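Local coordinates for protein carbohydrate oxidase (Microdochium nivale, PDB 3RJA) that oxidises the C1 hydroxyl of mono-, oligo- and polysaccharides to lactones with a bound FAD, passing the electrons to molecular oxygen to give hydrogen peroxide, at residues 25-30 against 314-319; 131-136 against 303-308. One frame throughout, in Å; residues are numbered along the deposited sequence.

In the fold
From the N terminus the chain passes helix 20-25 into the loop that holds residues 25-30, the first half of contact 1; after 283 intervening residues, residues 314-319 close this loop, leading into strand 318-326 of the large antiparallel sheet. Contact 2 is nested inside it: residues 131-136, in the FAD-binding part just before helix 137-142, meet residues 303-308, which follow helix 295-301. Both contacts touch FAD. Contact 1 joins the loop after helix 20-25 to the large antiparallel sheet, and contact 2 joins the flavin-bonded loop to the loop after helix 295-301. They also touch each other, Gln314 reaching Gly134 and Phe305, with Phe305 packed on Pro315 as well.

Contact 1 (25-30 against 314-319); sequences DVEPFN and QPVENF. With FAD (flavin-adenine dinucleotide), chain B.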
ATOM      1  N   ASP A  25     -16.798 -11.457   6.235  1.00 12.11           N
ATOM      2  CA  ASP A  25     -15.535 -11.190   6.918  1.00 12.02           C
ATOM      3  C   ASP A  25     -14.391 -12.167   6.523  1.00 12.41           C
ATOM      4  O   ASP A  25     -13.208 -11.797   6.550  1.00 10.12           O
ATOM      5  CB  ASP A  25     -15.731 -11.228   8.436  1.00 11.04           C
ATOM      6  CG  ASP A  25     -16.500 -10.003   9.000  1.00 10.60           C
ATOM      7  OD1 ASP A  25     -16.651  -8.964   8.332  1.00 10.33           O
ATOM      8  OD2 ASP A  25     -16.961 -10.089  10.167  1.00 10.47           O
ATOM      9  N   VAL A  26     -14.763 -13.409   6.164  1.00 12.13           N
ATOM     10  CA  VAL A  26     -13.798 -14.468   5.936  1.00 11.25           C
ATOM     11  C   VAL A  26     -13.326 -14.475   4.460  1.00 11.85           C
ATOM     12  O   VAL A  26     -12.394 -15.214   4.092  1.00  9.94           O
ATOM     13  CB  VAL A  26     -14.374 -15.879   6.302  1.00 11.54           C
ATOM     14  CG1 VAL A  26     -15.209 -16.455   5.137  1.00 10.45           C
ATOM     15  CG2 VAL A  26     -13.234 -16.849   6.622  1.00 11.01           C
ATOM     16  N   GLU A  27     -13.981 -13.667   3.632  1.00 11.19           N
ATOM     17  CA  GLU A  27     -13.663 -13.644   2.211  1.00 12.72           C
ATOM     18  C   GLU A  27     -12.442 -12.736   1.963  1.00 11.53           C
ATOM     19  O   GLU A  27     -12.486 -11.545   2.299  1.00 11.74           O
ATOM     20  CB  GLU A  27     -14.879 -13.135   1.407  1.00 13.16           C
ATOM     21  CG  GLU A  27     -14.682 -13.143  -0.127  1.00 15.73           C
ATOM     22  CD  GLU A  27     -15.909 -12.614  -0.882  1.00 19.19           C
ATOM     23  OE1 GLU A  27     -16.480 -11.572  -0.474  1.00 18.28           O
ATOM     24  OE2 GLU A  27     -16.299 -13.257  -1.885  1.00 21.18           O
ATOM     25  N   PRO A  28     -11.358 -13.281   1.390  1.00 11.73           N
ATOM     26  CA  PRO A  28     -10.148 -12.450   1.072  1.00 11.27           C
ATOM     27  C   PRO A  28     -10.415 -11.536  -0.107  1.00 12.11           C
ATOM     28  O   PRO A  28     -11.268 -11.876  -0.956  1.00 12.17           O
ATOM     29  CB  PRO A  28      -9.130 -13.480   0.613  1.00 11.63           C
ATOM     30  CG  PRO A  28     -10.009 -14.643   0.001  1.00 10.79           C
ATOM     31  CD  PRO A  28     -11.253 -14.665   0.868  1.00 12.16           C
ATOM     32  N   PHE A  29      -9.672 -10.429  -0.220  1.00 11.05           N
ATOM     33  CA  PHE A  29      -9.711  -9.654  -1.462  1.00 10.92           C
ATOM     34  C   PHE A  29      -9.157 -10.510  -2.631  1.00 11.13           C
ATOM     35  O   PHE A  29      -9.694 -10.483  -3.740  1.00 10.89           O
ATOM     36  CB  PHE A  29      -8.933  -8.315  -1.335  1.00 10.35           C
ATOM     37  CG  PHE A  29      -8.713  -7.611  -2.664  1.00 10.68           C
ATOM     38  CD1 PHE A  29      -9.792  -7.007  -3.347  1.00 10.71           C
ATOM     39  CD2 PHE A  29      -7.448  -7.562  -3.240  1.00 10.19           C
ATOM     40  CE1 PHE A  29      -9.586  -6.368  -4.583  1.00 11.14           C
ATOM     41  CE2 PHE A  29      -7.225  -6.921  -4.505  1.00 10.33           C
ATOM     42  CZ  PHE A  29      -8.271  -6.327  -5.160  1.00 10.31           C
ATOM     43  N   ASN A  30      -8.053 -11.215  -2.375  1.00 11.40           N
ATOM     44  CA  ASN A  30      -7.427 -12.126  -3.334  1.00 11.74           C
ATOM     45  C   ASN A  30      -7.961 -13.545  -3.102  1.00 12.73           C
ATOM     46  O   ASN A  30      -7.483 -14.277  -2.199  1.00 11.22           O
ATOM     47  CB  ASN A  30      -5.887 -12.118  -3.218  1.00 12.12           C
ATOM     48  CG  ASN A  30      -5.221 -12.751  -4.436  1.00 12.87           C
ATOM     49  OD1 ASN A  30      -5.909 -13.359  -5.254  1.00 14.06           O
ATOM     50  ND2 ASN A  30      -3.905 -12.596  -4.577  1.00 11.70           N
ATOM     51  N   GLN A 314     -14.497  -4.080  -1.365  1.00 15.72           N
ATOM     52  CA  GLN A 314     -14.743  -3.975  -2.801  1.00 17.41           C
ATOM     53  C   GLN A 314     -14.816  -5.373  -3.415  1.00 18.35           C
ATOM     54  O   GLN A 314     -14.539  -6.366  -2.716  1.00 17.29           O
ATOM     55  CB  GLN A 314     -13.782  -3.022  -3.538  1.00 19.69           C
ATOM     56  CG  GLN A 314     -12.321  -3.014  -3.147  1.00 19.83           C
ATOM     57  CD  GLN A 314     -11.520  -2.003  -3.985  1.00 19.45           C
ATOM     58  OE1 GLN A 314     -11.210  -0.865  -3.544  1.00 17.62           O
ATOM     59  NE2 GLN A 314     -11.197  -2.410  -5.200  1.00 18.18           N
ATOM     60  N   PRO A 315     -15.247  -5.471  -4.692  1.00 17.16           N
ATOM     61  CA  PRO A 315     -15.311  -6.794  -5.324  1.00 16.41           C
ATOM     62  C   PRO A 315     -13.959  -7.487  -5.265  1.00 16.78           C
ATOM     63  O   PRO A 315     -12.914  -6.830  -5.343  1.00 17.40           O
ATOM     64  CB  PRO A 315     -15.714  -6.486  -6.782  1.00 17.73           C
ATOM     65  CG  PRO A 315     -16.495  -5.132  -6.677  1.00 17.27           C
ATOM     66  CD  PRO A 315     -15.811  -4.395  -5.541  1.00 17.99           C
ATOM     67  N   VAL A 316     -13.979  -8.810  -5.158  1.00 15.24           N
ATOM     68  CA  VAL A 316     -12.753  -9.583  -4.999  1.00 14.59           C
ATOM     69  C   VAL A 316     -12.135  -9.776  -6.353  1.00 15.44           C
ATOM     70  O   VAL A 316     -12.804  -9.595  -7.381  1.00 13.07           O
ATOM     71  CB  VAL A 316     -13.020 -10.972  -4.352  1.00 16.11           C
ATOM     72  CG1 VAL A 316     -13.586 -10.806  -2.917  1.00 13.67           C
ATOM     73  CG2 VAL A 316     -13.974 -11.822  -5.230  1.00 14.86           C
ATOM     74  N   GLU A 317     -10.850 -10.137  -6.348  1.00 14.47           N
ATOM     75  CA  GLU A 317     -10.117 -10.401  -7.570  1.00 15.25           C
ATOM     76  C   GLU A 317      -9.286 -11.654  -7.373  1.00 15.35           C
ATOM     77  O   GLU A 317      -9.139 -12.152  -6.247  1.00 15.33           O
ATOM     78  CB  GLU A 317      -9.214  -9.202  -7.945  1.00 14.81           C
ATOM     79  CG  GLU A 317      -9.998  -7.890  -8.124  1.00 15.91           C
ATOM     80  CD  GLU A 317      -9.124  -6.689  -8.553  1.00 17.43           C
ATOM     81  OE1 GLU A 317      -7.963  -6.851  -8.987  1.00 17.86           O
ATOM     82  OE2 GLU A 317      -9.607  -5.565  -8.416  1.00 20.48           O
ATOM     83  N   ASN A 318      -8.717 -12.139  -8.471  1.00 15.04           N
ATOM     84  CA  ASN A 318      -8.030 -13.424  -8.476  1.00 14.74           C
ATOM     85  C   ASN A 318      -6.682 -13.268  -9.199  1.00 13.50           C
ATOM     86  O   ASN A 318      -6.636 -13.203 -10.438  1.00 11.53           O
ATOM     87  CB  ASN A 318      -8.929 -14.458  -9.180  1.00 15.18           C
ATOM     88  CG  ASN A 318      -8.301 -15.828  -9.259  1.00 16.44           C
ATOM     89  OD1 ASN A 318      -7.504 -16.217  -8.405  1.00 16.83           O
ATOM     90  ND2 ASN A 318      -8.650 -16.575 -10.307  1.00 19.08           N
ATOM     91  N   PHE A 319      -5.581 -13.199  -8.450  1.00 12.80           N
ATOM     92  CA  PHE A 319      -4.392 -12.621  -9.062  1.00 12.91           C
ATOM     93  C   PHE A 319      -3.082 -12.926  -8.356  1.00 14.07           C
ATOM     94  O   PHE A 319      -3.050 -13.496  -7.251  1.00 14.04           O
ATOM     95  CB  PHE A 319      -4.570 -11.077  -9.142  1.00 13.39           C
ATOM     96  CG  PHE A 319      -4.509 -10.384  -7.773  1.00 13.40           C
ATOM     97  CD1 PHE A 319      -5.648 -10.267  -6.981  1.00 12.71           C
ATOM     98  CD2 PHE A 319      -3.309  -9.861  -7.299  1.00 12.80           C
ATOM     99  CE1 PHE A 319      -5.583  -9.632  -5.728  1.00 13.86           C
ATOM    100  CE2 PHE A 319      -3.234  -9.217  -6.047  1.00 13.24           C
ATOM    101  CZ  PHE A 319      -4.350  -9.104  -5.270  1.00 13.19           C
TER
HETATM  102  PA  FAD B 501      -5.123  -6.024   5.437  1.00  9.18           P
HETATM  103  O1A FAD B 501      -6.325  -5.939   6.339  1.00  9.44           O
HETATM  104  O2A FAD B 501      -5.080  -7.241   4.549  1.00  8.50           O
HETATM  105  O5B FAD B 501      -3.796  -5.994   6.339  1.00  9.51           O
HETATM  106  C5B FAD B 501      -2.529  -5.799   5.720  1.00  8.98           C
HETATM  107  C4B FAD B 501      -1.429  -6.067   6.762  1.00  9.00           C
HETATM  108  O4B FAD B 501      -1.515  -5.101   7.810  1.00  8.24           O
HETATM  109  C3B FAD B 501      -1.556  -7.437   7.425  1.00  9.12           C
HETATM  110  O3B FAD B 501      -0.256  -7.869   7.837  1.00 11.12           O
HETATM  111  C2B FAD B 501      -2.367  -7.097   8.670  1.00  9.41           C
HETATM  112  O2B FAD B 501      -2.287  -8.011   9.739  1.00  8.87           O
HETATM  113  C1B FAD B 501      -1.768  -5.745   9.030  1.00  9.05           C
HETATM  114  N9A FAD B 501      -2.727  -4.953   9.794  1.00  9.38           N
HETATM  115  C8A FAD B 501      -4.067  -4.712   9.505  1.00  9.97           C
HETATM  116  N7A FAD B 501      -4.555  -3.925  10.500  1.00 10.42           N
HETATM  117  C5A FAD B 501      -3.569  -3.654  11.371  1.00  9.47           C
HETATM  118  C6A FAD B 501      -3.544  -2.906  12.552  1.00 10.31           C
HETATM  119  N6A FAD B 501      -4.651  -2.270  12.995  1.00  9.02           N
HETATM  120  N1A FAD B 501      -2.340  -2.808  13.230  1.00  9.14           N
HETATM  121  C2A FAD B 501      -1.207  -3.472  12.773  1.00  9.90           C
HETATM  122  N3A FAD B 501      -1.238  -4.244  11.629  1.00  9.60           N
HETATM  123  C4A FAD B 501      -2.412  -4.312  10.941  1.00  9.58           C
HETATM  124  N1  FAD B 501      -1.034   0.584  -2.154  1.00 15.10           N
HETATM  125  C2  FAD B 501      -0.461   1.853  -2.297  1.00 16.31           C
HETATM  126  O2  FAD B 501       0.551   2.183  -1.667  1.00 12.78           O
HETATM  127  N3  FAD B 501      -1.115   2.755  -3.132  1.00 16.29           N
HETATM  128  C4  FAD B 501      -2.337   2.539  -3.740  1.00 16.18           C
HETATM  129  O4  FAD B 501      -2.911   3.448  -4.380  1.00 16.32           O
HETATM  130  C4X FAD B 501      -2.882   1.153  -3.604  1.00 14.93           C
HETATM  131  N5  FAD B 501      -4.036   0.837  -4.165  1.00 15.77           N
HETATM  132  C5X FAD B 501      -4.619  -0.394  -3.973  1.00 13.64           C
HETATM  133  C6  FAD B 501      -5.902  -0.683  -4.505  1.00 13.59           C
HETATM  134  C7  FAD B 501      -6.552  -1.864  -4.204  1.00 11.50           C
HETATM  135  C7M FAD B 501      -7.940  -2.175  -4.802  1.00 11.85           C
HETATM  136  C8  FAD B 501      -5.978  -2.736  -3.249  1.00 11.94           C
HETATM  137  C8M FAD B 501      -6.663  -4.032  -2.866  1.00 10.63           C
HETATM  138  C9  FAD B 501      -4.697  -2.503  -2.771  1.00 12.62           C
HETATM  139  C9A FAD B 501      -4.003  -1.321  -3.099  1.00 13.63           C
HETATM  140  N10 FAD B 501      -2.757  -0.987  -2.515  1.00 14.02           N
HETATM  141  C10 FAD B 501      -2.128   0.210  -2.820  1.00 14.89           C
HETATM  142  C1' FAD B 501      -2.090  -1.972  -1.603  1.00 13.44           C
HETATM  143  C2' FAD B 501      -2.399  -1.647  -0.148  1.00 12.43           C
HETATM  144  O2' FAD B 501      -1.648  -0.506   0.248  1.00 13.88           O
HETATM  145  C3' FAD B 501      -1.995  -2.805   0.736  1.00 11.71           C
HETATM  146  O3' FAD B 501      -2.587  -4.000   0.273  1.00 11.43           O
HETATM  147  C4' FAD B 501      -2.398  -2.511   2.190  1.00 11.75           C
HETATM  148  O4' FAD B 501      -1.556  -3.218   3.049  1.00 10.13           O
HETATM  149  C5' FAD B 501      -3.868  -2.849   2.452  1.00 10.36           C
HETATM  150  O5' FAD B 501      -4.193  -2.539   3.778  1.00 11.29           O
HETATM  151  P   FAD B 501      -5.474  -3.271   4.457  1.00 10.43           P
HETATM  152  O1P FAD B 501      -5.714  -2.730   5.835  1.00 10.64           O
HETATM  153  O2P FAD B 501      -6.687  -3.132   3.534  1.00  9.59           O
HETATM  154  O3P FAD B 501      -4.958  -4.785   4.424  1.00  9.17           O
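Phe29 and Val316 pass with CA atoms 4.7 Å apart, and Asn30 and Glu317 form a single backbone bridge in which Glu317 N donates to Phe29 O (2.9 Å), nearly straight. The Asn30 amide lies stacked over one face of the Phe319 ring, the planes 6° apart and ND2 3.5 Å above the ring plane over its centre. Anti to the backbone N (chi1 -164°), Asn30 CG comes over the ring near Phe319 CE1. The same amide grips the Phe319 backbone twice: ND2 gives to Phe319 O at 2.9 Å, from above the carbonyl plane, and OD1 accepts from Phe319 N at 3.2 Å. Tyr72 O and Arg32 N also bond the amide, fixing its rotation.

This joins the loop after helix 20-25 to the residues leading into strand 318-326, beside the flavin and sugar site. Phe29 carries FAD methyl C8M over one face, 3.4 Å above the plane and offset toward the rim, with Pro315 O at the ring edge. Phe29 CE2 meets Phe319 CE1, the rings oblique, neither stacked nor edge-to-face. CZ of Phe29 lies 3.5 Å from CD of Glu317, whose chain runs alongside; its OE1 salt-bridges Arg391 and hydrogen-bonds Tyr389 OH. Phe29 and Glu317 both touch the substrate analogue. Gln314 NE2 approaches flavin C7M to 3.3 Å, its OE1 bonded to Gly134 N. Val316 CG1 packs against Glu27 CD and Pro28 O.

Contact 2 (131-136 against 303-308); sequences TCPGVG and SNFDHV. With ZN (zinc ion), chain E; FAD (flavin-adenine dinucleotide), chain B.
Pro133 sits in the type I turn, Cys132 to Val135, of the loop that bonds the flavin covalently, and its ring is wedged into the loop of Ser303, Phe305 and Val308. The contact is small and made by van der Waals packing, partly against backbone carbonyls. Pro133 CG comes within 3.8 Å of Phe305 CD2, the two side chains meeting at a slant, while CD lies beside Ser303 CB and the Ser303 carbonyl, and CB rests 3.3 Å from Val308 O. In one of its two conformers Ser303 OG accepts from Phe305 N at 3.2 Å, an ST turn, and bonds to Leu300 O.

On the flavin side, Cys132 SG is joined to FAD C6 at 1.8 Å, and Thr131 N donates to FAD O4 at 3.0 Å. Gly136 N, at the N-cap of helix 137-142, donates to phosphate oxygen O2P at 2.8 Å, where the helix end would probably stabilise the negative charge. Asp306 OD1 and His307 ND1 bind a zinc ion, at 2.0 Å for the carboxylate. Asn304 ND2 bonds to O6 of the substrate analogue.

Around the contact, Val308 leans on Val299 and Leu300 of helix 295-301 and on Thr117 of helix 112-123, whose first residues also bond the backbone of Pro133 and Val135, while Phe310 stacks on His307 and meets Phe305 edge-to-face.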
ATOM      1  N   THR A 131      -5.273   5.266  -3.915  1.00 15.05           N
ATOM      2  CA  THR A 131      -6.427   5.610  -4.744  1.00 16.23           C
ATOM      3  C   THR A 131      -7.618   4.667  -4.574  1.00 17.86           C
ATOM      4  O   THR A 131      -8.717   5.027  -4.952  1.00 19.56           O
ATOM      5  CB  THR A 131      -6.076   5.554  -6.245  1.00 16.56           C
ATOM      6  OG1 THR A 131      -5.577   4.243  -6.550  1.00 14.96           O
ATOM      7  CG2 THR A 131      -5.014   6.598  -6.612  1.00 16.58           C
ATOM      8  N   CYS A 132      -7.392   3.447  -4.085  1.00 16.92           N
ATOM      9  CA  CYS A 132      -8.464   2.463  -4.022  1.00 16.44           C
ATOM     10  C   CYS A 132      -9.372   2.723  -2.804  1.00 15.17           C
ATOM     11  O   CYS A 132      -8.899   2.724  -1.673  1.00 14.73           O
ATOM     12  CB  CYS A 132      -7.860   1.044  -3.973  1.00 18.05           C
ATOM     13  SG  CYS A 132      -6.698   0.679  -5.348  0.93 16.36           S
ATOM     14  N   PRO A 133     -10.678   2.946  -3.027  1.00 15.28           N
ATOM     15  CA  PRO A 133     -11.514   3.373  -1.882  1.00 15.10           C
ATOM     16  C   PRO A 133     -11.742   2.305  -0.773  1.00 14.19           C
ATOM     17  O   PRO A 133     -11.979   2.677   0.371  1.00 13.72           O
ATOM     18  CB  PRO A 133     -12.833   3.806  -2.542  1.00 14.93           C
ATOM     19  CG  PRO A 133     -12.869   3.051  -3.855  1.00 15.55           C
ATOM     20  CD  PRO A 133     -11.432   2.909  -4.297  1.00 15.03           C
ATOM     21  N   GLY A 134     -11.632   1.017  -1.112  1.00 13.50           N
ATOM     22  CA  GLY A 134     -11.809  -0.081  -0.150  1.00 12.42           C
ATOM     23  C   GLY A 134     -10.597  -0.483   0.683  1.00 11.98           C
ATOM     24  O   GLY A 134     -10.727  -1.240   1.654  1.00 10.80           O
ATOM     25  N   VAL A 135      -9.418   0.041   0.328  1.00 11.60           N
ATOM     26  CA  VAL A 135      -8.209  -0.231   1.104  1.00 10.91           C
ATOM     27  C   VAL A 135      -8.381   0.200   2.566  1.00 11.11           C
ATOM     28  O   VAL A 135      -8.918   1.261   2.850  1.00 11.34           O
ATOM     29  CB  VAL A 135      -6.963   0.415   0.443  1.00 11.02           C
ATOM     30  CG1 VAL A 135      -5.738   0.363   1.361  1.00 10.40           C
ATOM     31  CG2 VAL A 135      -6.657  -0.343  -0.856  1.00 10.77           C
ATOM     32  N   GLY A 136      -7.951  -0.642   3.492  1.00 10.75           N
ATOM     33  CA  GLY A 136      -8.012  -0.302   4.902  1.00 10.43           C
ATOM     34  C   GLY A 136      -6.903   0.675   5.289  1.00 10.52           C
ATOM     35  O   GLY A 136      -5.767   0.581   4.794  1.00  9.87           O
ATOM     36  N   SER A 303     -10.673   6.432  -8.513  1.00 13.93           N
ATOM     37  CA  SER A 303     -11.141   5.316  -7.671  0.70 13.36           C
ATOM     38  C   SER A 303     -11.494   4.026  -8.424  1.00 14.83           C
ATOM     39  O   SER A 303     -11.479   2.924  -7.819  1.00 13.26           O
ATOM     40  CB  SER A 303     -12.392   5.745  -6.871  0.70 12.39           C
ATOM     41  OG  SER A 303     -13.486   5.975  -7.743  0.70  9.40           O
ATOM     42  N   ASN A 304     -11.853   4.168  -9.705  1.00 14.79           N
ATOM     43  CA  ASN A 304     -12.359   3.071 -10.525  1.00 17.02           C
ATOM     44  C   ASN A 304     -13.738   2.566 -10.078  1.00 17.82           C
ATOM     45  O   ASN A 304     -14.107   1.445 -10.404  1.00 18.97           O
ATOM     46  CB  ASN A 304     -11.366   1.901 -10.579  1.00 19.12           C
ATOM     47  CG  ASN A 304     -10.135   2.229 -11.393  1.00 23.98           C
ATOM     48  OD1 ASN A 304     -10.234   2.878 -12.435  1.00 26.43           O
ATOM     49  ND2 ASN A 304      -8.960   1.797 -10.918  1.00 25.59           N
ATOM     50  N   PHE A 305     -14.474   3.372  -9.314  1.00 17.55           N
ATOM     51  CA  PHE A 305     -15.838   3.016  -8.870  1.00 18.13           C
ATOM     52  C   PHE A 305     -16.752   4.211  -9.011  1.00 17.76           C
ATOM     53  O   PHE A 305     -16.284   5.348  -9.188  1.00 15.58           O
ATOM     54  CB  PHE A 305     -15.846   2.534  -7.405  1.00 18.70           C
ATOM     55  CG  PHE A 305     -15.224   1.209  -7.231  1.00 22.08           C
ATOM     56  CD1 PHE A 305     -15.986   0.048  -7.400  1.00 22.21           C
ATOM     57  CD2 PHE A 305     -13.859   1.097  -6.968  1.00 23.87           C
ATOM     58  CE1 PHE A 305     -15.405  -1.199  -7.279  1.00 24.19           C
ATOM     59  CE2 PHE A 305     -13.251  -0.161  -6.843  1.00 26.36           C
ATOM     60  CZ  PHE A 305     -14.021  -1.314  -7.005  1.00 28.31           C
ATOM     61  N   ASP A 306     -18.061   3.960  -8.945  1.00 18.36           N
ATOM     62  CA  ASP A 306     -18.999   5.048  -9.092  1.00 19.77           C
ATOM     63  C   ASP A 306     -19.230   5.771  -7.750  1.00 18.48           C
ATOM     64  O   ASP A 306     -19.975   6.718  -7.696  1.00 17.14           O
ATOM     65  CB  ASP A 306     -20.310   4.590  -9.768  1.00 21.86           C
ATOM     66  CG  ASP A 306     -21.205   3.773  -8.848  1.00 24.09           C
ATOM     67  OD1 ASP A 306     -20.795   3.412  -7.724  1.00 22.48           O
ATOM     68  OD2 ASP A 306     -22.348   3.493  -9.256  1.00 29.99           O
ATOM     69  N   HIS A 307     -18.594   5.308  -6.678  1.00 17.36           N
ATOM     70  CA  HIS A 307     -18.579   6.063  -5.412  1.00 16.69           C
ATOM     71  C   HIS A 307     -17.304   5.704  -4.642  1.00 15.02           C
ATOM     72  O   HIS A 307     -16.639   4.697  -4.956  1.00 14.93           O
ATOM     73  CB  HIS A 307     -19.832   5.764  -4.568  1.00 15.43           C
ATOM     74  CG  HIS A 307     -19.813   4.410  -3.921  1.00 16.12           C
ATOM     75  ND1 HIS A 307     -20.161   3.254  -4.585  1.00 18.15           N
ATOM     76  CD2 HIS A 307     -19.478   4.026  -2.669  1.00 16.72           C
ATOM     77  CE1 HIS A 307     -20.051   2.223  -3.773  1.00 16.61           C
ATOM     78  NE2 HIS A 307     -19.639   2.665  -2.602  1.00 16.93           N
ATOM     79  N   VAL A 308     -16.964   6.520  -3.649  1.00 15.00           N
ATOM     80  CA  VAL A 308     -15.766   6.285  -2.837  1.00 16.37           C
ATOM     81  C   VAL A 308     -15.998   5.964  -1.384  1.00 16.51           C
ATOM     82  O   VAL A 308     -15.106   5.393  -0.742  1.00 17.07           O
ATOM     83  CB  VAL A 308     -14.738   7.436  -2.929  1.00 17.46           C
ATOM     84  CG1 VAL A 308     -14.330   7.666  -4.411  1.00 17.57           C
ATOM     85  CG2 VAL A 308     -15.253   8.684  -2.303  1.00 16.29           C
TER
HETATM   86 ZN    ZN E 602     -21.772   3.160  -6.014  0.50 23.94          ZN
HETATM   87  PA  FAD B 501      -5.123  -6.024   5.437  1.00  9.18           P
HETATM   88  O1A FAD B 501      -6.325  -5.939   6.339  1.00  9.44           O
HETATM   89  O2A FAD B 501      -5.080  -7.241   4.549  1.00  8.50           O
HETATM   90  O5B FAD B 501      -3.796  -5.994   6.339  1.00  9.51           O
HETATM   91  C5B FAD B 501      -2.529  -5.799   5.720  1.00  8.98           C
HETATM   92  C4B FAD B 501      -1.429  -6.067   6.762  1.00  9.00           C
HETATM   93  O4B FAD B 501      -1.515  -5.101   7.810  1.00  8.24           O
HETATM   94  C3B FAD B 501      -1.556  -7.437   7.425  1.00  9.12           C
HETATM   95  O3B FAD B 501      -0.256  -7.869   7.837  1.00 11.12           O
HETATM   96  C2B FAD B 501      -2.367  -7.097   8.670  1.00  9.41           C
HETATM   97  O2B FAD B 501      -2.287  -8.011   9.739  1.00  8.87           O
HETATM   98  C1B FAD B 501      -1.768  -5.745   9.030  1.00  9.05           C
HETATM   99  N9A FAD B 501      -2.727  -4.953   9.794  1.00  9.38           N
HETATM  100  C8A FAD B 501      -4.067  -4.712   9.505  1.00  9.97           C
HETATM  101  N7A FAD B 501      -4.555  -3.925  10.500  1.00 10.42           N
HETATM  102  C5A FAD B 501      -3.569  -3.654  11.371  1.00  9.47           C
HETATM  103  C6A FAD B 501      -3.544  -2.906  12.552  1.00 10.31           C
HETATM  104  N6A FAD B 501      -4.651  -2.270  12.995  1.00  9.02           N
HETATM  105  N1A FAD B 501      -2.340  -2.808  13.230  1.00  9.14           N
HETATM  106  C2A FAD B 501      -1.207  -3.472  12.773  1.00  9.90           C
HETATM  107  N3A FAD B 501      -1.238  -4.244  11.629  1.00  9.60           N
HETATM  108  C4A FAD B 501      -2.412  -4.312  10.941  1.00  9.58           C
HETATM  109  N1  FAD B 501      -1.034   0.584  -2.154  1.00 15.10           N
HETATM  110  C2  FAD B 501      -0.461   1.853  -2.297  1.00 16.31           C
HETATM  111  O2  FAD B 501       0.551   2.183  -1.667  1.00 12.78           O
HETATM  112  N3  FAD B 501      -1.115   2.755  -3.132  1.00 16.29           N
HETATM  113  C4  FAD B 501      -2.337   2.539  -3.740  1.00 16.18           C
HETATM  114  O4  FAD B 501      -2.911   3.448  -4.380  1.00 16.32           O
HETATM  115  C4X FAD B 501      -2.882   1.153  -3.604  1.00 14.93           C
HETATM  116  N5  FAD B 501      -4.036   0.837  -4.165  1.00 15.77           N
HETATM  117  C5X FAD B 501      -4.619  -0.394  -3.973  1.00 13.64           C
HETATM  118  C6  FAD B 501      -5.902  -0.683  -4.505  1.00 13.59           C
HETATM  119  C7  FAD B 501      -6.552  -1.864  -4.204  1.00 11.50           C
HETATM  120  C7M FAD B 501      -7.940  -2.175  -4.802  1.00 11.85           C
HETATM  121  C8  FAD B 501      -5.978  -2.736  -3.249  1.00 11.94           C
HETATM  122  C8M FAD B 501      -6.663  -4.032  -2.866  1.00 10.63           C
HETATM  123  C9  FAD B 501      -4.697  -2.503  -2.771  1.00 12.62           C
HETATM  124  C9A FAD B 501      -4.003  -1.321  -3.099  1.00 13.63           C
HETATM  125  N10 FAD B 501      -2.757  -0.987  -2.515  1.00 14.02           N
HETATM  126  C10 FAD B 501      -2.128   0.210  -2.820  1.00 14.89           C
HETATM  127  C1' FAD B 501      -2.090  -1.972  -1.603  1.00 13.44           C
HETATM  128  C2' FAD B 501      -2.399  -1.647  -0.148  1.00 12.43           C
HETATM  129  O2' FAD B 501      -1.648  -0.506   0.248  1.00 13.88           O
HETATM  130  C3' FAD B 501      -1.995  -2.805   0.736  1.00 11.71           C
HETATM  131  O3' FAD B 501      -2.587  -4.000   0.273  1.00 11.43           O
HETATM  132  C4' FAD B 501      -2.398  -2.511   2.190  1.00 11.75           C
HETATM  133  O4' FAD B 501      -1.556  -3.218   3.049  1.00 10.13           O
HETATM  134  C5' FAD B 501      -3.868  -2.849   2.452  1.00 10.36           C
HETATM  135  O5' FAD B 501      -4.193  -2.539   3.778  1.00 11.29           O
HETATM  136  P   FAD B 501      -5.474  -3.271   4.457  1.00 10.43           P
HETATM  137  O1P FAD B 501      -5.714  -2.730   5.835  1.00 10.64           O
HETATM  138  O2P FAD B 501      -6.687  -3.132   3.534  1.00  9.59           O
HETATM  139  O3P FAD B 501      -4.958  -4.785   4.424  1.00  9.17           O